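PDB 2OUX: magnesium transporter from Enterococcus faecalis, which probably transports magnesium ions across the cell membrane as a homodimer, this chain being its cytosolic part with an N domain and paired CBS domains. Local coordinates for residues Leu16-Leu19 with Asn25-Arg28; Gln41-Leu46 with Asp65-Ile70; His53-Leu58 with Ala82-Ser87. All coordinates share one frame; numbering follows the deposited sequence.

Contact 1 (Leu16-Leu19 with Asn25-Arg28)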
loop_
_atom_site.group_PDB
_atom_site.type_symbol
_atom_site.label_atom_id
_atom_site.label_comp_id
_atom_site.label_asym_id
_atom_site.label_seq_id
_atom_site.Cartn_x
_atom_site.Cartn_y
_atom_site.Cartn_z
ATOM N N LEU A 16 18.397 -24.228 -9.666
ATOM C CA LEU A 16 18.206 -25.684 -9.649
ATOM C C LEU A 16 19.540 -26.424 -9.601
ATOM O O LEU A 16 19.660 -27.471 -8.969
ATOM C CB LEU A 16 17.425 -26.146 -10.888
ATOM C CG LEU A 16 15.974 -26.602 -10.668
ATOM C CD1 LEU A 16 15.302 -26.902 -12.009
ATOM C CD2 LEU A 16 15.951 -27.827 -9.776
ATOM N N GLU A 17 20.537 -25.876 -10.284
ATOM C CA GLU A 17 21.847 -26.499 -10.310
ATOM C C GLU A 17 22.570 -26.395 -8.972
ATOM O O GLU A 17 23.148 -27.377 -8.507
ATOM C CB GLU A 17 22.697 -25.895 -11.431
ATOM C CG GLU A 17 22.387 -26.492 -12.800
ATOM C CD GLU A 17 22.709 -27.987 -12.873
ATOM O OE1 GLU A 17 23.898 -28.350 -12.735
ATOM O OE2 GLU A 17 21.776 -28.798 -13.066
ATOM N N THR A 18 22.539 -25.224 -8.346
ATOM C CA THR A 18 23.209 -25.074 -7.061
ATOM C C THR A 18 22.518 -26.010 -6.082
ATOM O O THR A 18 23.134 -26.521 -5.148
ATOM C CB THR A 18 23.111 -23.638 -6.505
ATOM O OG1 THR A 18 21.796 -23.416 -5.985
ATOM C CG2 THR A 18 23.402 -22.618 -7.597
ATOM N N LEU A 19 21.229 -26.234 -6.313
ATOM C CA LEU A 19 20.437 -27.105 -5.462
ATOM C C LEU A 19 20.907 -28.545 -5.601
ATOM O O LEU A 19 21.214 -29.206 -4.608
ATOM C CB LEU A 19 18.958 -26.995 -5.838
ATOM C CG LEU A 19 17.955 -27.736 -4.956
ATOM C CD1 LEU A 19 18.186 -27.377 -3.491
ATOM C CD2 LEU A 19 16.537 -27.370 -5.384
ATOM N N ASN A 25 25.402 -22.557 0.369
ATOM C CA ASN A 25 25.603 -21.111 0.388
ATOM C C ASN A 25 25.292 -20.399 -0.934
ATOM O O ASN A 25 24.723 -19.301 -0.931
ATOM C CB ASN A 25 27.030 -20.809 0.851
ATOM C CG ASN A 25 27.342 -21.437 2.211
ATOM O OD1 ASN A 25 26.816 -21.015 3.247
ATOM N ND2 ASN A 25 28.188 -22.466 2.206
ATOM N N GLU A 26 25.660 -21.013 -2.057
ATOM C CA GLU A 26 25.381 -20.414 -3.361
ATOM C C GLU A 26 23.862 -20.377 -3.532
ATOM O O GLU A 26 23.296 -19.390 -4.002
ATOM C CB GLU A 26 25.993 -21.251 -4.481
ATOM C CG GLU A 26 26.912 -20.484 -5.432
ATOM C CD GLU A 26 26.231 -19.324 -6.152
ATOM O OE1 GLU A 26 26.358 -19.246 -7.395
ATOM O OE2 GLU A 26 25.589 -18.477 -5.485
ATOM N N PHE A 27 23.216 -21.472 -3.141
ATOM C CA PHE A 27 21.771 -21.599 -3.221
ATOM C C PHE A 27 21.098 -20.491 -2.423
ATOM O O PHE A 27 20.299 -19.728 -2.956
ATOM C CB PHE A 27 21.327 -22.945 -2.659
ATOM C CG PHE A 27 19.845 -23.081 -2.551
ATOM C CD1 PHE A 27 19.077 -23.355 -3.680
ATOM C CD2 PHE A 27 19.204 -22.876 -1.336
ATOM C CE1 PHE A 27 17.697 -23.418 -3.598
ATOM C CE2 PHE A 27 17.821 -22.938 -1.246
ATOM C CZ PHE A 27 17.066 -23.209 -2.377
ATOM N N ARG A 28 21.429 -20.418 -1.137
ATOM C CA ARG A 28 20.866 -19.416 -0.249
ATOM C C ARG A 28 20.972 -18.008 -0.802
ATOM O O ARG A 28 19.983 -17.272 -0.808
ATOM C CB ARG A 28 21.549 -19.470 1.115
ATOM C CG ARG A 28 21.244 -20.719 1.904
ATOM C CD ARG A 28 21.819 -20.614 3.294
ATOM N NE ARG A 28 20.788 -20.807 4.299
ATOM C CZ ARG A 28 20.144 -19.828 4.930
ATOM N NH1 ARG A 28 20.415 -18.557 4.680
ATOM N NH2 ARG A 28 19.220 -20.136 5.820
#
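Thr18 and Phe27 bring helix 8-20 and helix 24-31 together where the chain doubles back on itself; their CA atoms, 5.4 Å apart, are the nearest pair of the two segments. The hydroxyl of Thr18 is the polar group that touches Phe27. Its OG1 sits 3.3 Å from Phe27 CA and 3.4 Å from Phe27 CB, and it meets the phenyl ring at the edge, in the ring plane, with CD1 of Phe27 3.6 Å from OG1. With chi1 at 76°, OG1 lies between the backbone N and the carbonyl carbon of Thr18, a position from which it hydrogen-bonds Leu15 O one turn earlier in its own helix. The buried hydroxyl is thus satisfied within helix 8-20 and meets Phe27 by van der Waals contact alone. The apolar part belongs to Leu19, whose CD1 lies over one face of the Phe27 ring, 4.0 Å from CE1. Leu19 and Phe27 run side by side and point the same way, each with CG anti to its backbone N (chi1 -174° and 173°). Glu26 adds a looser contact at the margin, its CB 4.3 Å from Thr18 CB. Phe27 also touches Phe42 of helix 36-43, and Leu19 packs on His53 and Tyr57 of helix 48-57. The arrangement is that of a helical hairpin, two consecutive helices joined by a short turn, here at the N-terminal end of the cytosolic part of MgtE.

Contact 2 (Gln41-Leu46 with Asp65-Ile70)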
loop_
_atom_site.group_PDB
_atom_site.type_symbol
_atom_site.label_atom_id
_atom_site.label_comp_id
_atom_site.label_asym_id
_atom_site.label_seq_id
_atom_site.Cartn_x
_atom_site.Cartn_y
_atom_site.Cartn_z
ATOM N N GLN A 41 7.234 -19.592 -6.826
ATOM C CA GLN A 41 7.156 -20.215 -8.139
ATOM C C GLN A 41 8.274 -21.237 -8.313
ATOM O O GLN A 41 8.038 -22.352 -8.780
ATOM C CB GLN A 41 7.236 -19.146 -9.230
ATOM C CG GLN A 41 6.061 -18.183 -9.195
ATOM C CD GLN A 41 4.728 -18.906 -9.291
ATOM O OE1 GLN A 41 4.361 -19.407 -10.353
ATOM N NE2 GLN A 41 4.006 -18.975 -8.176
ATOM N N PHE A 42 9.490 -20.851 -7.941
ATOM C CA PHE A 42 10.628 -21.752 -8.036
ATOM C C PHE A 42 10.293 -23.019 -7.259
ATOM O O PHE A 42 10.346 -24.117 -7.803
ATOM C CB PHE A 42 11.883 -21.109 -7.436
ATOM C CG PHE A 42 13.069 -22.031 -7.390
ATOM C CD1 PHE A 42 13.755 -22.366 -8.556
ATOM C CD2 PHE A 42 13.483 -22.586 -6.187
ATOM C CE1 PHE A 42 14.835 -23.245 -8.524
ATOM C CE2 PHE A 42 14.556 -23.463 -6.145
ATOM C CZ PHE A 42 15.238 -23.795 -7.318
ATOM N N TYR A 43 9.923 -22.850 -5.994
ATOM C CA TYR A 43 9.574 -23.970 -5.122
ATOM C C TYR A 43 8.446 -24.858 -5.637
ATOM O O TYR A 43 8.491 -26.077 -5.479
ATOM C CB TYR A 43 9.214 -23.448 -3.732
ATOM C CG TYR A 43 8.590 -24.466 -2.795
ATOM C CD1 TYR A 43 7.211 -24.684 -2.782
ATOM C CD2 TYR A 43 9.372 -25.169 -1.880
ATOM C CE1 TYR A 43 6.627 -25.577 -1.873
ATOM C CE2 TYR A 43 8.800 -26.063 -0.969
ATOM C CZ TYR A 43 7.429 -26.260 -0.965
ATOM O OH TYR A 43 6.871 -27.119 -0.038
ATOM N N GLN A 44 7.434 -24.255 -6.247
ATOM C CA GLN A 44 6.307 -25.022 -6.763
ATOM C C GLN A 44 6.631 -25.738 -8.073
ATOM O O GLN A 44 5.774 -26.400 -8.650
ATOM C CB GLN A 44 5.091 -24.107 -6.944
ATOM C CG GLN A 44 4.473 -23.661 -5.627
ATOM C CD GLN A 44 3.355 -22.648 -5.805
ATOM O OE1 GLN A 44 2.305 -22.947 -6.380
ATOM N NE2 GLN A 44 3.578 -21.435 -5.314
ATOM N N SER A 45 7.867 -25.599 -8.543
ATOM C CA SER A 45 8.276 -26.253 -9.779
ATOM C C SER A 45 9.089 -27.500 -9.439
ATOM O O SER A 45 9.143 -28.453 -10.215
ATOM C CB SER A 45 9.134 -25.315 -10.629
ATOM O OG SER A 45 10.426 -25.154 -10.065
ATOM N N LEU A 46 9.710 -27.484 -8.264
ATOM C CA LEU A 46 10.548 -28.587 -7.812
ATOM C C LEU A 46 9.809 -29.901 -7.590
ATOM O O LEU A 46 8.643 -29.912 -7.182
ATOM C CB LEU A 46 11.256 -28.209 -6.507
ATOM C CG LEU A 46 11.946 -26.845 -6.439
ATOM C CD1 LEU A 46 12.729 -26.741 -5.142
ATOM C CD2 LEU A 46 12.860 -26.674 -7.639
ATOM N N ASP A 65 8.377 -17.074 5.173
ATOM C CA ASP A 65 8.269 -15.852 4.384
ATOM C C ASP A 65 7.715 -16.186 3.005
ATOM O O ASP A 65 6.977 -15.403 2.401
ATOM C CB ASP A 65 9.639 -15.190 4.203
ATOM C CG ASP A 65 10.192 -14.635 5.485
ATOM O OD1 ASP A 65 9.413 -14.046 6.258
ATOM O OD2 ASP A 65 11.412 -14.775 5.710
HETATM N N MSE A 66 8.097 -17.352 2.505
HETATM C CA MSE A 66 7.648 -17.768 1.196
HETATM C C MSE A 66 6.221 -18.302 1.244
HETATM O O MSE A 66 5.391 -17.920 0.415
HETATM C CB MSE A 66 8.582 -18.835 0.620
HETATM C CG MSE A 66 8.092 -19.398 -0.707
HETATM SE SE MSE A 66 9.033 -20.983 -1.265
HETATM C CE MSE A 66 8.422 -22.176 0.119
ATOM N N PHE A 67 5.928 -19.179 2.203
ATOM C CA PHE A 67 4.582 -19.731 2.299
ATOM C C PHE A 67 3.520 -18.656 2.453
ATOM O O PHE A 67 2.436 -18.781 1.887
ATOM C CB PHE A 67 4.485 -20.755 3.430
ATOM C CG PHE A 67 4.653 -22.169 2.958
ATOM C CD1 PHE A 67 5.913 -22.664 2.643
ATOM C CD2 PHE A 67 3.544 -22.980 2.746
ATOM C CE1 PHE A 67 6.067 -23.946 2.117
ATOM C CE2 PHE A 67 3.690 -24.258 2.221
ATOM C CZ PHE A 67 4.955 -24.743 1.906
ATOM N N ASP A 68 3.833 -17.594 3.192
ATOM C CA ASP A 68 2.892 -16.492 3.364
ATOM C C ASP A 68 2.211 -16.155 2.041
ATOM O O ASP A 68 1.059 -15.751 2.024
ATOM C CB ASP A 68 3.597 -15.213 3.847
ATOM C CG ASP A 68 3.937 -15.243 5.312
ATOM O OD1 ASP A 68 3.102 -15.717 6.105
ATOM O OD2 ASP A 68 5.038 -14.769 5.668
ATOM N N VAL A 69 2.910 -16.309 0.924
ATOM C CA VAL A 69 2.288 -15.944 -0.337
ATOM C C VAL A 69 1.847 -17.065 -1.261
ATOM O O VAL A 69 1.204 -16.809 -2.278
ATOM C CB VAL A 69 3.176 -14.973 -1.122
ATOM C CG1 VAL A 69 3.387 -13.711 -0.297
ATOM C CG2 VAL A 69 4.512 -15.632 -1.463
ATOM N N ILE A 70 2.195 -18.303 -0.927
ATOM C CA ILE A 70 1.770 -19.434 -1.739
ATOM C C ILE A 70 0.256 -19.558 -1.495
ATOM O O ILE A 70 -0.204 -19.479 -0.352
ATOM C CB ILE A 70 2.474 -20.766 -1.294
ATOM C CG1 ILE A 70 3.992 -20.656 -1.478
ATOM C CG2 ILE A 70 1.909 -21.936 -2.082
ATOM C CD1 ILE A 70 4.396 -20.219 -2.882
#
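A selenomethionine lies against a tyrosine ring here: the methyl CE of Met66 stands 3.8 Å from the centroid of the Tyr43 ring, only 16° off the ring normal, while its SE approaches obliquely. Chi3 of Met66, 67°, bends the end of the chain and carries CE over the face, offset toward the rim; SE is left beside the root of the ring, 3.5 Å from Tyr43 CB. The two side chains cross at about a right angle. Farther out, Phe67 turns an edge toward the face of Tyr43 in an offset edge-to-face pair, centroids 5.7 Å apart and planes at 71°. Its CZ comes 3.6 Å from Tyr43 OH, which lies near the plane of the phenyl ring; the polar partner of that hydroxyl is Tyr55. Beside the aromatic group, Gln44 and Ile70 approach from opposite directions, but the amide is modelled too close to Ile70 CD1, so its exact place is doubtful. Ile70 closes a type I beta turn that starts at Phe67, and its side chain is about 8 Å from a bound magnesium ion. The Met-aromatic contact and aromatic pair join helix 36-43 to helix 60-67 in the buried core of the helical MgtE N domain.

Contact 3 (His53-Leu58 with Ala82-Ser87)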
loop_
_atom_site.group_PDB
_atom_site.type_symbol
_atom_site.label_atom_id
_atom_site.label_comp_id
_atom_site.label_asym_id
_atom_site.label_seq_id
_atom_site.Cartn_x
_atom_site.Cartn_y
_atom_site.Cartn_z
ATOM N N HIS A 53 15.673 -31.087 -0.216
ATOM C CA HIS A 53 16.961 -30.409 -0.081
ATOM C C HIS A 53 16.696 -28.995 0.376
ATOM O O HIS A 53 17.366 -28.476 1.271
ATOM C CB HIS A 53 17.696 -30.335 -1.423
ATOM C CG HIS A 53 18.209 -31.647 -1.905
ATOM N ND1 HIS A 53 19.138 -32.388 -1.214
ATOM C CD2 HIS A 53 17.931 -32.357 -3.034
ATOM C CE1 HIS A 53 19.415 -33.493 -1.885
ATOM N NE2 HIS A 53 18.690 -33.490 -2.994
ATOM N N LEU A 54 15.705 -28.378 -0.258
ATOM C CA LEU A 54 15.346 -27.007 0.046
ATOM C C LEU A 54 15.011 -26.809 1.517
ATOM O O LEU A 54 15.364 -25.782 2.096
ATOM C CB LEU A 54 14.193 -26.565 -0.852
ATOM C CG LEU A 54 13.786 -25.100 -0.760
ATOM C CD1 LEU A 54 13.069 -24.701 -2.017
ATOM C CD2 LEU A 54 12.910 -24.898 0.457
ATOM N N TYR A 55 14.350 -27.792 2.122
ATOM C CA TYR A 55 13.998 -27.716 3.539
ATOM C C TYR A 55 15.262 -27.741 4.393
ATOM O O TYR A 55 15.278 -27.226 5.510
ATOM C CB TYR A 55 13.094 -28.894 3.933
ATOM C CG TYR A 55 11.778 -28.949 3.180
ATOM C CD1 TYR A 55 11.230 -30.171 2.778
ATOM C CD2 TYR A 55 11.081 -27.780 2.862
ATOM C CE1 TYR A 55 10.025 -30.225 2.075
ATOM C CE2 TYR A 55 9.872 -27.825 2.159
ATOM C CZ TYR A 55 9.352 -29.045 1.769
ATOM O OH TYR A 55 8.171 -29.077 1.061
ATOM N N ASN A 56 16.325 -28.339 3.862
ATOM C CA ASN A 56 17.586 -28.424 4.593
ATOM C C ASN A 56 18.419 -27.137 4.534
ATOM O O ASN A 56 19.282 -26.918 5.382
ATOM C CB ASN A 56 18.433 -29.593 4.067
ATOM C CG ASN A 56 17.727 -30.937 4.196
ATOM O OD1 ASN A 56 17.098 -31.229 5.216
ATOM N ND2 ASN A 56 17.848 -31.770 3.165
ATOM N N TYR A 57 18.167 -26.285 3.547
ATOM C CA TYR A 57 18.938 -25.053 3.416
ATOM C C TYR A 57 18.223 -23.800 3.900
ATOM O O TYR A 57 18.816 -22.721 3.946
ATOM C CB TYR A 57 19.368 -24.850 1.963
ATOM C CG TYR A 57 20.190 -25.982 1.392
ATOM C CD1 TYR A 57 21.238 -26.544 2.118
ATOM C CD2 TYR A 57 19.923 -26.488 0.124
ATOM C CE1 TYR A 57 22.007 -27.576 1.590
ATOM C CE2 TYR A 57 20.684 -27.519 -0.415
ATOM C CZ TYR A 57 21.722 -28.059 0.326
ATOM O OH TYR A 57 22.480 -29.071 -0.204
ATOM N N LEU A 58 16.952 -23.935 4.260
ATOM C CA LEU A 58 16.183 -22.789 4.725
ATOM C C LEU A 58 15.609 -23.025 6.108
ATOM O O LEU A 58 15.139 -24.115 6.418
ATOM C CB LEU A 58 15.054 -22.482 3.743
ATOM C CG LEU A 58 15.544 -22.079 2.351
ATOM C CD1 LEU A 58 14.394 -22.059 1.371
ATOM C CD2 LEU A 58 16.216 -20.724 2.438
ATOM N N ALA A 82 3.079 -32.428 4.946
ATOM C CA ALA A 82 3.270 -33.820 5.337
ATOM C C ALA A 82 4.715 -34.270 5.141
ATOM O O ALA A 82 5.308 -34.862 6.043
ATOM C CB ALA A 82 2.337 -34.714 4.545
ATOM N N GLU A 83 5.277 -33.981 3.969
ATOM C CA GLU A 83 6.652 -34.368 3.668
ATOM C C GLU A 83 7.657 -33.705 4.608
ATOM O O GLU A 83 8.802 -34.141 4.714
ATOM C CB GLU A 83 6.994 -34.043 2.206
ATOM C CG GLU A 83 6.887 -32.578 1.826
ATOM C CD GLU A 83 7.002 -32.351 0.324
ATOM O OE1 GLU A 83 6.351 -33.090 -0.444
ATOM O OE2 GLU A 83 7.729 -31.425 -0.095
HETATM N N MSE A 84 7.230 -32.658 5.299
HETATM C CA MSE A 84 8.112 -31.963 6.233
HETATM C C MSE A 84 8.097 -32.669 7.577
HETATM O O MSE A 84 7.111 -33.312 7.930
HETATM C CB MSE A 84 7.648 -30.522 6.449
HETATM C CG MSE A 84 8.069 -29.522 5.390
HETATM SE SE MSE A 84 7.036 -27.881 5.536
HETATM C CE MSE A 84 7.728 -27.178 7.153
ATOM N N ARG A 85 9.188 -32.554 8.326
ATOM C CA ARG A 85 9.236 -33.158 9.643
ATOM C C ARG A 85 8.269 -32.334 10.475
ATOM O O ARG A 85 8.409 -31.112 10.573
ATOM C CB ARG A 85 10.635 -33.062 10.251
ATOM C CG ARG A 85 11.665 -33.985 9.635
ATOM C CD ARG A 85 13.039 -33.640 10.176
ATOM N NE ARG A 85 13.324 -32.217 9.987
ATOM C CZ ARG A 85 14.399 -31.592 10.458
ATOM N NH1 ARG A 85 15.310 -32.259 11.154
ATOM N NH2 ARG A 85 14.559 -30.294 10.231
ATOM N N PRO A 86 7.268 -32.991 11.074
ATOM C CA PRO A 86 6.260 -32.330 11.902
ATOM C C PRO A 86 6.793 -31.150 12.707
ATOM O O PRO A 86 6.185 -30.083 12.719
ATOM C CB PRO A 86 5.756 -33.465 12.784
ATOM C CG PRO A 86 5.759 -34.623 11.829
ATOM C CD PRO A 86 7.091 -34.456 11.103
ATOM N N SER A 87 7.925 -31.332 13.375
ATOM C CA SER A 87 8.495 -30.256 14.171
ATOM C C SER A 87 8.881 -29.061 13.298
ATOM O O SER A 87 8.659 -27.910 13.673
ATOM C CB SER A 87 9.724 -30.750 14.931
ATOM O OG SER A 87 10.705 -31.233 14.031
#
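Tyr55 and Met84 form a Met-aromatic contact inside the all-helical N domain of MgtE, where helix 48-57 faces the bend between helix 79-83 and helix 86-93. The Tyr55 ring is met from two directions, over a face and at an edge. Over the face comes Met84, a selenomethionine: its CG is 3.9 Å from the ring centroid, 11° off the normal, and so almost over the middle of the ring. The selenium, SE, follows at 4.8 Å from the same centroid, more oblique. The two side chains cross at about a right angle. At the edge stands Glu83, whose OE2 lies in the ring plane and accepts a hydrogen bond of 2.7 Å from Tyr55 OH. The phenol reaches OE2 on its anti side, 27° out of the carboxylate plane, and the planes of ring and carboxylate are 68° apart. The first torsion of Glu83 holds CG between the backbone N and carbonyl carbon, and the extended chain beyond it brings the carboxylate to the phenol. The other oxygen, OE1, pairs in a salt bridge with Arg51 of the preceding turn of helix 48-57, which probably helps keep the carboxylate charged. Leu63 of helix 60-67 packs on both Tyr55 and Met84. Tyr55 OH, donor to Glu83 OE2, also lies 2.6 Å from Tyr43 OH, a probable second hydrogen bond.

Overall arrangement
All three contacts lie on the same side of the chain's centre, in the helical N-terminal part. Contacts 2 and 3 have centres about 13 Å apart, contact 1 about 16 Å from each. Along the chain, contact 1 closes before the others open, whereas the segments of contacts 2 and 3 alternate, helix 48-57 falling between the partners of contact 2, and helix 60-67 between helix 48-57 and helices 79-83 and 86-93 of contact 3. Contact 1 rests on both: Leu19 touches Leu46 of contact 2 and His53 of contact 3. Contact 2 lies nearest the magnesium ions, and its Val69 packs on Asp231 of the second subunit; contacts 1 and 3, away from the metal sites, do not touch it.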